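Local coordinates for protein CT_858 (Chlamydia trachomatis, PDB 3DOR) that is a secreted protease, probably a serine endopeptidase, whose mature form assembles as a dimer, at residues 345-350 with 401-406; 353-358 with 449-454; 393-398 with 405-410; 413-418 with 438-443. One frame throughout, in Å; residues are numbered along the deposited sequence.

Contact 1: 345-350 with 401-406; sequences SVLYLY and NMEGYT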
loop_
_atom_site.group_PDB
_atom_site.type_symbol
_atom_site.label_atom_id
_atom_site.label_comp_id
_atom_site.label_asym_id
_atom_site.label_seq_id
_atom_site.Cartn_x
_atom_site.Cartn_y
_atom_site.Cartn_z
ATOM N N SER B 345 12.140 8.551 8.266
ATOM C CA SER B 345 11.424 7.957 9.389
ATOM C C SER B 345 11.637 8.687 10.706
ATOM O O SER B 345 12.772 8.850 11.166
ATOM C CB SER B 345 11.832 6.481 9.543
ATOM O OG SER B 345 11.216 5.887 10.678
ATOM N N VAL B 346 10.532 9.106 11.319
ATOM C CA VAL B 346 10.558 9.819 12.584
ATOM C C VAL B 346 11.174 8.987 13.726
ATOM O O VAL B 346 11.954 9.500 14.538
ATOM C CB VAL B 346 9.122 10.247 13.004
ATOM C CG1 VAL B 346 9.179 11.059 14.286
ATOM C CG2 VAL B 346 8.471 11.076 11.899
ATOM N N LEU B 347 10.818 7.709 13.797
ATOM C CA LEU B 347 11.340 6.858 14.863
ATOM C C LEU B 347 12.855 6.685 14.737
ATOM O O LEU B 347 13.567 6.651 15.744
ATOM C CB LEU B 347 10.636 5.496 14.855
ATOM C CG LEU B 347 9.141 5.494 15.240
ATOM C CD1 LEU B 347 8.535 4.139 14.894
ATOM C CD2 LEU B 347 8.968 5.807 16.729
ATOM N N TYR B 348 13.341 6.582 13.505
ATOM C CA TYR B 348 14.774 6.435 13.257
ATOM C C TYR B 348 15.485 7.738 13.629
ATOM O O TYR B 348 16.563 7.731 14.224
ATOM C CB TYR B 348 15.019 6.103 11.792
ATOM C CG TYR B 348 16.483 6.064 11.403
ATOM C CD1 TYR B 348 17.336 5.075 11.907
ATOM C CD2 TYR B 348 17.005 6.992 10.501
ATOM C CE1 TYR B 348 18.675 5.007 11.510
ATOM C CE2 TYR B 348 18.339 6.938 10.095
ATOM C CZ TYR B 348 19.168 5.940 10.600
ATOM O OH TYR B 348 20.470 5.851 10.167
ATOM N N LEU B 349 14.867 8.858 13.260
ATOM C CA LEU B 349 15.388 10.180 13.582
ATOM C C LEU B 349 15.517 10.252 15.104
ATOM O O LEU B 349 16.528 10.723 15.628
ATOM C CB LEU B 349 14.413 11.260 13.077
ATOM C CG LEU B 349 14.526 12.751 13.470
ATOM C CD1 LEU B 349 14.054 12.924 14.865
ATOM C CD2 LEU B 349 15.951 13.269 13.331
ATOM N N TYR B 350 14.496 9.763 15.808
ATOM C CA TYR B 350 14.494 9.776 17.272
ATOM C C TYR B 350 15.596 8.897 17.857
ATOM O O TYR B 350 16.179 9.233 18.880
ATOM C CB TYR B 350 13.129 9.317 17.817
ATOM C CG TYR B 350 12.014 10.338 17.678
ATOM C CD1 TYR B 350 12.227 11.561 17.034
ATOM C CD2 TYR B 350 10.741 10.083 18.193
ATOM C CE1 TYR B 350 11.203 12.505 16.904
ATOM C CE2 TYR B 350 9.715 11.013 18.071
ATOM C CZ TYR B 350 9.951 12.222 17.424
ATOM O OH TYR B 350 8.930 13.131 17.295
ATOM N N ASN B 401 13.433 -2.305 20.384
ATOM C CA ASN B 401 13.571 -0.930 19.932
ATOM C C ASN B 401 12.697 -0.701 18.718
ATOM O O ASN B 401 12.370 -1.641 17.992
ATOM C CB ASN B 401 15.026 -0.604 19.577
ATOM C CG ASN B 401 15.522 -1.385 18.379
ATOM O OD1 ASN B 401 16.345 -2.289 18.516
ATOM N ND2 ASN B 401 15.012 -1.049 17.195
ATOM N N MET B 402 12.318 0.552 18.502
ATOM C CA MET B 402 11.490 0.912 17.363
ATOM C C MET B 402 12.362 1.707 16.403
ATOM O O MET B 402 12.600 2.908 16.587
ATOM C CB MET B 402 10.283 1.729 17.829
ATOM C CG MET B 402 9.279 0.890 18.614
ATOM S SD MET B 402 8.084 1.882 19.521
ATOM C CE MET B 402 6.906 2.290 18.174
ATOM N N GLU B 403 12.845 1.005 15.383
ATOM C CA GLU B 403 13.732 1.575 14.376
ATOM C C GLU B 403 14.934 2.249 15.024
ATOM O O GLU B 403 15.382 3.319 14.601
ATOM C CB GLU B 403 12.968 2.546 13.470
ATOM C CG GLU B 403 11.936 1.820 12.614
ATOM C CD GLU B 403 11.268 2.712 11.586
ATOM O OE1 GLU B 403 11.984 3.300 10.742
ATOM O OE2 GLU B 403 10.023 2.815 11.619
ATOM N N GLY B 404 15.448 1.594 16.062
ATOM C CA GLY B 404 16.604 2.095 16.771
ATOM C C GLY B 404 16.278 2.708 18.114
ATOM O O GLY B 404 17.109 2.679 19.024
ATOM N N TYR B 405 15.082 3.273 18.258
ATOM C CA TYR B 405 14.730 3.903 19.525
ATOM C C TYR B 405 14.426 2.873 20.606
ATOM O O TYR B 405 13.552 2.020 20.442
ATOM C CB TYR B 405 13.544 4.846 19.355
ATOM C CG TYR B 405 13.401 5.816 20.504
ATOM C CD1 TYR B 405 14.100 7.022 20.512
ATOM C CD2 TYR B 405 12.572 5.527 21.585
ATOM C CE1 TYR B 405 13.975 7.925 21.570
ATOM C CE2 TYR B 405 12.437 6.425 22.656
ATOM C CZ TYR B 405 13.142 7.619 22.639
ATOM O OH TYR B 405 13.019 8.497 23.689
ATOM N N THR B 406 15.151 2.973 21.714
ATOM C CA THR B 406 15.009 2.035 22.822
ATOM C C THR B 406 13.605 1.987 23.414
ATOM O O THR B 406 13.048 3.022 23.780
ATOM C CB THR B 406 16.012 2.369 23.946
ATOM O OG1 THR B 406 17.344 2.415 23.406
ATOM C CG2 THR B 406 15.940 1.307 25.047
#

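Contact 2: 353-358 with 449-454; sequences LSMLTD and PRVQYS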
loop_
_atom_site.group_PDB
_atom_site.type_symbol
_atom_site.label_atom_id
_atom_site.label_comp_id
_atom_site.label_asym_id
_atom_site.label_seq_id
_atom_site.Cartn_x
_atom_site.Cartn_y
_atom_site.Cartn_z
ATOM N N LEU B 353 18.908 10.821 17.576
ATOM C CA LEU B 353 18.953 11.893 18.566
ATOM C C LEU B 353 19.233 11.324 19.965
ATOM O O LEU B 353 19.976 11.921 20.750
ATOM C CB LEU B 353 17.625 12.663 18.580
ATOM C CG LEU B 353 17.397 13.612 17.389
ATOM C CD1 LEU B 353 15.939 13.984 17.285
ATOM C CD2 LEU B 353 18.248 14.866 17.556
ATOM N N SER B 354 18.646 10.167 20.272
ATOM C CA SER B 354 18.832 9.551 21.585
ATOM C C SER B 354 20.299 9.222 21.878
ATOM O O SER B 354 20.692 9.113 23.034
ATOM C CB SER B 354 17.978 8.276 21.724
ATOM O OG SER B 354 18.603 7.169 21.106
ATOM N N MET B 355 21.117 9.093 20.842
ATOM C CA MET B 355 22.518 8.781 21.063
ATOM C C MET B 355 23.419 10.012 21.056
ATOM O O MET B 355 24.640 9.905 21.239
ATOM C CB MET B 355 22.989 7.771 20.020
ATOM C CG MET B 355 22.282 6.419 20.141
ATOM S SD MET B 355 22.868 5.194 18.948
ATOM C CE MET B 355 21.567 5.182 17.782
ATOM N N LEU B 356 22.818 11.184 20.873
ATOM C CA LEU B 356 23.594 12.415 20.834
ATOM C C LEU B 356 23.339 13.319 22.024
ATOM O O LEU B 356 23.571 14.526 21.954
ATOM C CB LEU B 356 23.287 13.172 19.556
ATOM C CG LEU B 356 23.613 12.414 18.270
ATOM C CD1 LEU B 356 23.014 13.157 17.082
ATOM C CD2 LEU B 356 25.119 12.271 18.136
ATOM N N THR B 357 22.851 12.740 23.115
ATOM C CA THR B 357 22.572 13.523 24.311
ATOM C C THR B 357 22.614 12.668 25.569
ATOM O O THR B 357 22.443 11.451 25.504
ATOM C CB THR B 357 21.187 14.182 24.228
ATOM O OG1 THR B 357 20.971 14.973 25.402
ATOM C CG2 THR B 357 20.091 13.119 24.128
ATOM N N ASP B 358 22.854 13.315 26.710
ATOM C CA ASP B 358 22.883 12.628 27.998
ATOM C C ASP B 358 21.733 13.152 28.863
ATOM O O ASP B 358 21.583 12.769 30.025
ATOM C CB ASP B 358 24.234 12.839 28.703
ATOM C CG ASP B 358 24.534 14.304 29.000
ATOM O OD1 ASP B 358 23.823 15.191 28.483
ATOM O OD2 ASP B 358 25.500 14.570 29.745
ATOM N N PRO B 449 20.274 4.215 26.404
ATOM C CA PRO B 449 20.862 3.679 27.635
ATOM C C PRO B 449 22.370 3.403 27.591
ATOM O O PRO B 449 23.045 3.557 28.605
ATOM C CB PRO B 449 20.031 2.413 27.887
ATOM C CG PRO B 449 19.713 1.951 26.485
ATOM C CD PRO B 449 19.329 3.256 25.803
ATOM N N ARG B 450 22.898 3.024 26.429
ATOM C CA ARG B 450 24.320 2.698 26.304
ATOM C C ARG B 450 25.222 3.757 25.667
ATOM O O ARG B 450 26.323 4.010 26.165
ATOM C CB ARG B 450 24.508 1.407 25.505
ATOM C CG ARG B 450 23.614 0.239 25.889
ATOM C CD ARG B 450 24.086 -1.027 25.170
ATOM N NE ARG B 450 23.002 -1.957 24.860
ATOM C CZ ARG B 450 23.183 -3.166 24.329
ATOM N NH1 ARG B 450 24.410 -3.598 24.052
ATOM N NH2 ARG B 450 22.137 -3.943 24.064
ATOM N N VAL B 451 24.791 4.354 24.557
ATOM C CA VAL B 451 25.632 5.347 23.906
ATOM C C VAL B 451 25.006 6.730 23.913
ATOM O O VAL B 451 23.891 6.936 23.423
ATOM C CB VAL B 451 26.019 4.900 22.453
ATOM C CG1 VAL B 451 25.661 3.434 22.250
ATOM C CG2 VAL B 451 25.360 5.771 21.414
ATOM N N GLN B 452 25.744 7.672 24.494
ATOM C CA GLN B 452 25.309 9.057 24.624
ATOM C C GLN B 452 26.462 10.026 24.358
ATOM O O GLN B 452 27.332 10.187 25.210
ATOM C CB GLN B 452 24.802 9.328 26.052
ATOM C CG GLN B 452 23.660 8.445 26.553
ATOM C CD GLN B 452 23.443 8.598 28.055
ATOM O OE1 GLN B 452 23.935 9.547 28.663
ATOM N NE2 GLN B 452 22.696 7.672 28.654
ATOM N N TYR B 453 26.491 10.679 23.205
ATOM C CA TYR B 453 27.563 11.639 22.977
ATOM C C TYR B 453 27.188 12.879 23.796
ATOM O O TYR B 453 26.091 13.423 23.636
ATOM C CB TYR B 453 27.670 11.993 21.501
ATOM C CG TYR B 453 28.935 12.758 21.169
ATOM C CD1 TYR B 453 30.181 12.134 21.214
ATOM C CD2 TYR B 453 28.888 14.107 20.814
ATOM C CE1 TYR B 453 31.347 12.829 20.914
ATOM C CE2 TYR B 453 30.050 14.810 20.512
ATOM C CZ TYR B 453 31.273 14.163 20.564
ATOM O OH TYR B 453 32.424 14.845 20.259
ATOM N N SER B 454 28.084 13.327 24.669
ATOM C CA SER B 454 27.787 14.478 25.517
ATOM C C SER B 454 28.716 15.661 25.323
ATOM O O SER B 454 28.686 16.595 26.108
ATOM C CB SER B 454 27.807 14.065 26.998
ATOM O OG SER B 454 29.073 13.519 27.360
HETATM O O HOH W 1 22.348 10.165 30.959
#

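Contact 3: 393-398 with 405-410; sequences ESRLAL and YTVDLQ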
loop_
_atom_site.group_PDB
_atom_site.type_symbol
_atom_site.label_atom_id
_atom_site.label_comp_id
_atom_site.label_asym_id
_atom_site.label_seq_id
_atom_site.Cartn_x
_atom_site.Cartn_y
_atom_site.Cartn_z
ATOM N N GLU B 393 7.522 -6.089 29.602
ATOM C CA GLU B 393 6.229 -6.157 28.928
ATOM C C GLU B 393 6.241 -5.264 27.688
ATOM O O GLU B 393 5.766 -5.647 26.624
ATOM C CB GLU B 393 5.130 -5.699 29.886
ATOM C CG GLU B 393 4.087 -6.752 30.180
ATOM C CD GLU B 393 3.750 -6.837 31.655
ATOM O OE1 GLU B 393 3.954 -7.921 32.238
ATOM O OE2 GLU B 393 3.287 -5.830 32.234
ATOM N N SER B 394 6.795 -4.067 27.837
ATOM C CA SER B 394 6.888 -3.125 26.733
ATOM C C SER B 394 7.727 -3.717 25.600
ATOM O O SER B 394 7.331 -3.686 24.434
ATOM C CB SER B 394 7.523 -1.822 27.217
ATOM O OG SER B 394 6.766 -1.264 28.275
ATOM N N ARG B 395 8.886 -4.262 25.945
ATOM C CA ARG B 395 9.758 -4.848 24.936
ATOM C C ARG B 395 9.095 -6.010 24.215
ATOM O O ARG B 395 9.322 -6.220 23.022
ATOM C CB ARG B 395 11.074 -5.302 25.565
ATOM C CG ARG B 395 12.086 -4.186 25.744
ATOM C CD ARG B 395 13.331 -4.696 26.440
ATOM N NE ARG B 395 13.380 -4.244 27.823
ATOM C CZ ARG B 395 13.601 -5.036 28.864
ATOM N NH1 ARG B 395 13.795 -6.335 28.682
ATOM N NH2 ARG B 395 13.623 -4.523 30.088
ATOM N N LEU B 396 8.271 -6.767 24.929
ATOM C CA LEU B 396 7.578 -7.892 24.307
ATOM C C LEU B 396 6.520 -7.407 23.314
ATOM O O LEU B 396 6.379 -7.950 22.214
ATOM C CB LEU B 396 6.913 -8.770 25.373
ATOM C CG LEU B 396 6.014 -9.891 24.835
ATOM C CD1 LEU B 396 6.772 -10.713 23.795
ATOM C CD2 LEU B 396 5.552 -10.780 25.984
ATOM N N ALA B 397 5.781 -6.377 23.698
ATOM C CA ALA B 397 4.734 -5.844 22.839
ATOM C C ALA B 397 5.240 -5.010 21.656
ATOM O O ALA B 397 4.689 -5.075 20.553
ATOM C CB ALA B 397 3.767 -5.008 23.680
ATOM N N LEU B 398 6.303 -4.248 21.883
ATOM C CA LEU B 398 6.834 -3.355 20.862
ATOM C C LEU B 398 8.156 -3.753 20.221
ATOM O O LEU B 398 8.485 -3.282 19.132
ATOM C CB LEU B 398 6.969 -1.959 21.472
ATOM C CG LEU B 398 5.651 -1.386 21.982
ATOM C CD1 LEU B 398 5.892 -0.199 22.906
ATOM C CD2 LEU B 398 4.806 -0.992 20.787
ATOM N N TYR B 405 15.082 3.273 18.258
ATOM C CA TYR B 405 14.730 3.903 19.525
ATOM C C TYR B 405 14.426 2.873 20.606
ATOM O O TYR B 405 13.552 2.020 20.442
ATOM C CB TYR B 405 13.544 4.846 19.355
ATOM C CG TYR B 405 13.401 5.816 20.504
ATOM C CD1 TYR B 405 14.100 7.022 20.512
ATOM C CD2 TYR B 405 12.572 5.527 21.585
ATOM C CE1 TYR B 405 13.975 7.925 21.570
ATOM C CE2 TYR B 405 12.437 6.425 22.656
ATOM C CZ TYR B 405 13.142 7.619 22.639
ATOM O OH TYR B 405 13.019 8.497 23.689
ATOM N N THR B 406 15.151 2.973 21.714
ATOM C CA THR B 406 15.009 2.035 22.822
ATOM C C THR B 406 13.605 1.987 23.414
ATOM O O THR B 406 13.048 3.022 23.780
ATOM C CB THR B 406 16.012 2.369 23.946
ATOM O OG1 THR B 406 17.344 2.415 23.406
ATOM C CG2 THR B 406 15.940 1.307 25.047
ATOM N N VAL B 407 13.036 0.785 23.505
ATOM C CA VAL B 407 11.694 0.622 24.059
ATOM C C VAL B 407 11.722 0.538 25.584
ATOM O O VAL B 407 12.522 -0.194 26.172
ATOM C CB VAL B 407 10.974 -0.619 23.471
ATOM C CG1 VAL B 407 9.701 -0.929 24.266
ATOM C CG2 VAL B 407 10.612 -0.346 22.007
ATOM N N ASP B 408 10.815 1.295 26.193
ATOM C CA ASP B 408 10.673 1.426 27.641
ATOM C C ASP B 408 9.211 1.380 28.050
ATOM O O ASP B 408 8.329 1.346 27.207
ATOM C CB ASP B 408 11.208 2.799 28.064
ATOM C CG ASP B 408 12.316 2.698 29.047
ATOM O OD1 ASP B 408 12.844 3.753 29.458
ATOM O OD2 ASP B 408 12.657 1.553 29.407
ATOM N N LEU B 409 8.965 1.408 29.356
ATOM C CA LEU B 409 7.600 1.454 29.857
ATOM C C LEU B 409 7.184 2.893 29.512
ATOM O O LEU B 409 6.034 3.167 29.172
ATOM C CB LEU B 409 7.572 1.267 31.378
ATOM C CG LEU B 409 6.470 0.405 32.014
ATOM C CD1 LEU B 409 6.293 0.852 33.457
ATOM C CD2 LEU B 409 5.151 0.528 31.258
ATOM N N GLN B 410 8.151 3.801 29.601
ATOM C CA GLN B 410 7.932 5.211 29.290
ATOM C C GLN B 410 7.416 5.330 27.862
ATOM O O GLN B 410 6.511 6.111 27.573
ATOM C CB GLN B 410 9.241 5.998 29.437
ATOM C CG GLN B 410 9.149 7.466 29.006
ATOM C CD GLN B 410 7.990 8.212 29.666
ATOM O OE1 GLN B 410 6.816 7.992 29.339
ATOM N NE2 GLN B 410 8.316 9.096 30.603
HETATM O O HOH W 2 13.103 -1.758 28.533
#

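Contact 4: 413-418 with 438-443; sequences EYLKSF and PLFGFE. With SO4 (sulfate ion), chain P.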
loop_
_atom_site.group_PDB
_atom_site.type_symbol
_atom_site.label_atom_id
_atom_site.label_comp_id
_atom_site.label_asym_id
_atom_site.label_seq_id
_atom_site.Cartn_x
_atom_site.Cartn_y
_atom_site.Cartn_z
ATOM N N GLU B 413 3.896 4.025 27.731
ATOM C CA GLU B 413 3.015 5.035 28.295
ATOM C C GLU B 413 2.802 6.199 27.332
ATOM O O GLU B 413 1.716 6.771 27.287
ATOM C CB GLU B 413 3.569 5.547 29.626
ATOM C CG GLU B 413 3.513 4.508 30.743
ATOM C CD GLU B 413 2.111 3.940 30.928
ATOM O OE1 GLU B 413 1.155 4.742 30.993
ATOM O OE2 GLU B 413 1.955 2.700 31.009
ATOM N N TYR B 414 3.834 6.553 26.569
ATOM C CA TYR B 414 3.706 7.638 25.597
ATOM C C TYR B 414 2.710 7.225 24.525
ATOM O O TYR B 414 1.839 8.006 24.144
ATOM C CB TYR B 414 5.049 7.947 24.922
ATOM C CG TYR B 414 5.964 8.875 25.685
ATOM C CD1 TYR B 414 7.345 8.793 25.519
ATOM C CD2 TYR B 414 5.460 9.866 26.537
ATOM C CE1 TYR B 414 8.205 9.667 26.170
ATOM C CE2 TYR B 414 6.316 10.748 27.196
ATOM C CZ TYR B 414 7.693 10.641 27.002
ATOM O OH TYR B 414 8.571 11.505 27.623
ATOM N N LEU B 415 2.854 5.995 24.034
ATOM C CA LEU B 415 1.977 5.479 22.991
ATOM C C LEU B 415 0.514 5.430 23.446
ATOM O O LEU B 415 -0.396 5.737 22.670
ATOM C CB LEU B 415 2.457 4.096 22.540
ATOM C CG LEU B 415 3.803 4.101 21.803
ATOM C CD1 LEU B 415 4.325 2.680 21.647
ATOM C CD2 LEU B 415 3.640 4.763 20.449
ATOM N N LYS B 416 0.286 5.060 24.700
ATOM C CA LYS B 416 -1.077 5.024 25.222
ATOM C C LYS B 416 -1.621 6.441 25.355
ATOM O O LYS B 416 -2.791 6.695 25.077
ATOM C CB LYS B 416 -1.114 4.301 26.568
ATOM C CG LYS B 416 -1.108 2.800 26.389
ATOM C CD LYS B 416 -0.296 2.078 27.439
ATOM C CE LYS B 416 -0.967 2.069 28.789
ATOM N NZ LYS B 416 -0.277 1.073 29.666
ATOM N N SER B 417 -0.762 7.365 25.771
ATOM C CA SER B 417 -1.166 8.755 25.911
ATOM C C SER B 417 -1.557 9.288 24.526
ATOM O O SER B 417 -2.526 10.030 24.375
ATOM C CB SER B 417 -0.014 9.574 26.497
ATOM O OG SER B 417 -0.326 10.954 26.481
ATOM N N PHE B 418 -0.804 8.886 23.508
ATOM C CA PHE B 418 -1.093 9.307 22.143
ATOM C C PHE B 418 -2.506 8.874 21.748
ATOM O O PHE B 418 -3.283 9.663 21.214
ATOM C CB PHE B 418 -0.085 8.678 21.173
ATOM C CG PHE B 418 -0.404 8.921 19.720
ATOM C CD1 PHE B 418 -0.031 10.110 19.102
ATOM C CD2 PHE B 418 -1.093 7.968 18.978
ATOM C CE1 PHE B 418 -0.333 10.352 17.767
ATOM C CE2 PHE B 418 -1.404 8.197 17.642
ATOM C CZ PHE B 418 -1.021 9.399 17.032
ATOM N N PRO B 438 2.164 15.135 20.410
ATOM C CA PRO B 438 3.441 14.626 19.901
ATOM C C PRO B 438 3.285 13.321 19.135
ATOM O O PRO B 438 2.465 12.476 19.487
ATOM C CB PRO B 438 4.290 14.478 21.164
ATOM C CG PRO B 438 3.291 14.187 22.222
ATOM C CD PRO B 438 2.109 15.078 21.881
ATOM N N LEU B 439 4.064 13.165 18.072
ATOM C CA LEU B 439 3.990 11.949 17.278
ATOM C C LEU B 439 4.318 10.784 18.200
ATOM O O LEU B 439 5.194 10.899 19.059
ATOM C CB LEU B 439 4.975 12.019 16.109
ATOM C CG LEU B 439 4.728 13.190 15.153
ATOM C CD1 LEU B 439 5.774 13.207 14.029
ATOM C CD2 LEU B 439 3.334 13.057 14.574
ATOM N N PHE B 440 3.593 9.679 18.032
ATOM C CA PHE B 440 3.772 8.484 18.854
ATOM C C PHE B 440 3.652 8.811 20.336
ATOM O O PHE B 440 3.942 7.972 21.189
ATOM C CB PHE B 440 5.133 7.829 18.590
ATOM C CG PHE B 440 5.327 7.373 17.166
ATOM C CD1 PHE B 440 6.076 8.132 16.275
ATOM C CD2 PHE B 440 4.747 6.195 16.718
ATOM C CE1 PHE B 440 6.245 7.726 14.958
ATOM C CE2 PHE B 440 4.906 5.776 15.398
ATOM C CZ PHE B 440 5.658 6.546 14.517
ATOM N N GLY B 441 3.225 10.033 20.639
ATOM C CA GLY B 441 3.085 10.440 22.024
ATOM C C GLY B 441 4.386 10.812 22.724
ATOM O O GLY B 441 4.353 11.215 23.879
ATOM N N PHE B 442 5.525 10.683 22.041
ATOM C CA PHE B 442 6.826 11.016 22.636
ATOM C C PHE B 442 6.969 12.515 22.918
ATOM O O PHE B 442 7.183 13.324 22.006
ATOM C CB PHE B 442 7.978 10.582 21.719
ATOM C CG PHE B 442 8.096 9.090 21.535
ATOM C CD1 PHE B 442 7.030 8.246 21.827
ATOM C CD2 PHE B 442 9.264 8.535 21.010
ATOM C CE1 PHE B 442 7.117 6.871 21.598
ATOM C CE2 PHE B 442 9.363 7.161 20.775
ATOM C CZ PHE B 442 8.286 6.324 21.069
ATOM N N GLU B 443 6.861 12.880 24.188
ATOM C CA GLU B 443 6.986 14.269 24.592
ATOM C C GLU B 443 8.432 14.704 24.475
ATOM O O GLU B 443 8.738 15.867 24.191
ATOM C CB GLU B 443 6.533 14.427 26.033
ATOM C CG GLU B 443 5.087 14.052 26.224
ATOM C CD GLU B 443 4.297 15.161 26.869
ATOM O OE1 GLU B 443 4.567 15.455 28.055
ATOM O OE2 GLU B 443 3.417 15.739 26.188
HETATM S S SO4 P . -3.144 11.749 28.686
HETATM O O1 SO4 P . -2.683 12.839 27.754
HETATM O O2 SO4 P . -1.991 10.823 28.945
HETATM O O3 SO4 P . -3.579 12.306 30.014
HETATM O O4 SO4 P . -4.301 11.063 28.037
HETATM O O HOH W 3 2.395 11.934 25.399
#

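Contact 1: 345-350 with 401-406
One hydrogen bond crosses between the start of helix 346-354 and the small β-hairpin 401-406. Ser345, at the N-cap position, holds OG anti to its backbone N (chi1 176°) and donates to Glu403 OE1 at 2.7 Å, meeting it from above the carboxylate plane. Trp303 NE1 grips the same oxygen, so two donors hold the end of the extended Glu403 chain. Weaker polar contacts use backbone carbonyls. Tyr348 CA directs its C-H at Glu403 O (3.4 Å, 155° at H), which also lies at the edge of the Tyr348 ring, while Tyr350 O sits at the edge of the Tyr405 ring, 3.4 Å from CD1. Apolar packing fills the middle. Leu347 crosses Glu403 at about a right angle, CB to CB 4.0 Å, and Met402 obliquely, its CD1 4.1 Å from Met402 CE; Tyr350 CB rests 3.7 Å from Tyr405 CD1. The type I' turn Met402-Tyr405, with positive phi at Glu403 and Gly404, places both at the hairpin tip. Tyr405 OH is bonded to His446 N. A carboxylate beside the first turn of a helix, with two donors on one oxygen, is probably favoured in its ionised form.

Contact 2: 353-358 with 449-454
Gln452 lies along the chain that leaves helix 346-354. Its CB starts 3.2 Å from Thr357 O. With CG anti to the carbonyl carbon (chi1 -57°) and an extended chain beyond it, CG still passes this oxygen, and CD comes near Asp358 CA. At the tip the amide divides its work: OE1 lies 3.3 Å from Asp358 CB and accepts from a water at 2.9 Å, while NE2 turns to His448 O. The same water donates to Asp358 O, also at 2.9 Å, and so bridges side chain and backbone across the contact. Next to it the two backbones are joined by one nearly straight bond, Tyr453 N to Met355 O, 2.8 Å with 169° at the hydrogen, although the donor stands above the carbonyl plane. Met355 CA points its C-H at Val451 O, 3.3 Å away. Beyond the backbone, Val451 CG2 presses against both CB and CG of Met355, 3.4 Å from each; this packing is tight, and Val451 has a nearly eclipsed chi1 of -12°. Leu356 CD2 meets Tyr453 CB at 4.2 Å on another part of the contact. Met355 and Tyr453 both continue onto helix 316-330. The arrangement belongs to the S41 peptidase core of the ClpP/crotonase clan: the chain leaving the helix that follows strand 333-337 is tied to the loop entering its parallel neighbour 457-461, within a β-α-β connection interrupted by a long excursion.

Contact 3: 393-398 with 405-410
Val407 aims its two methyls at helix 391-398. CG1, anti to the backbone N (chi1 168°), abuts the helix backbone 3.6 Å from Ser394 O; CG2 reaches Leu398 CB at 4.0 Å, the two side chains crossing at about a right angle. Val407 thus fits against one helical turn, between Ser394 and Leu398. Ser394 also points its CB toward the other segment, and its OG stands 3.3 Å from Leu409 CA, but the hydroxyl's hydrogen bond is to Thr390 O, just before the helix. Arg395 passes alongside Val407 and bends at chi3 (-106°). Its NE donates to a water 2.6 Å away, which lies in the guanidinium plane at the edge and in turn donates to Val407 O at 2.9 Å. Asp408 carries the opposite charge, yet its OD2 stays 6.1 Å from Arg395 NE, so any attraction is probably weak. Asp408 is at the N-cap position of helix 409-428, but its side chain makes no capping bond; Leu409 N, the first helical N-H, bonds to Asn391 OD1. Two consecutive helices, 391-398 and 409-428, are thus joined through the β-hairpin 401-406, the first packing on the chain that leaves the hairpin.

Contact 4: 413-418 with 438-443
Ser417 OG is held by three partners: it donates to O2 of a sulfate ion, probably from the crystallisation liquor, at 3.0 Å, receives a bond from a water at 3.1 Å, and is bonded to Gln421 NE2. The water also donates to Gly441 O at 2.6 Å, linking helix 409-428 to the β-turn Leu439-Phe442, whose middle residues, Phe440 and Gly441, both have positive phi. No direct hydrogen bond joins the segments; aromatic packing within this S41 peptidase region does most of the work. The Tyr414 ring has Phe442 CA over one face, 3.9 Å from its centroid and 21° off the normal, with Glu443 N above the rim of that face. Tyr414 and Phe442 side chains cross at about a right angle, their ring planes 35° apart. Tyr414 OH continues to His446 NE2. Gly441, lacking a side chain, comes close enough to the helix for its CA to direct a C-H almost straight at Tyr414 O (3.5 Å, 169°). Leu415 and Phe440 lie side by side, with Leu415 CD2 3.9 Å from Phe440 CB and at the edge of the Phe440 ring. Phe418, its CG anti to the backbone N, places CD1 3.5 Å from Pro438 O, which lies at the ring edge.

In the fold
Contacts 1, 2 and 4 are largely buried, whereas contact 3 is only partly so. Waters bridge contacts 2, 3 and 4; contact 1 has a direct side-chain bond. Helix 346-354 serves contact 1 with its start and contact 2 through the chain following it; helix 409-428 is shared by contacts 3 and 4, and strand 405-406 by contacts 1 and 3. Aromatic packing joins contacts 1 and 4: Phe442 meets Tyr350 and Tyr405, while Leu347 touches Phe440. Leu398 and Leu415 connect contact 3 to contact 4. Chemistry differs: a carboxylate held by a serine hydroxyl in contact 1, a single backbone hydrogen bond between loops in contact 2, methyl packing in contact 3, rings against a turn in contact 4.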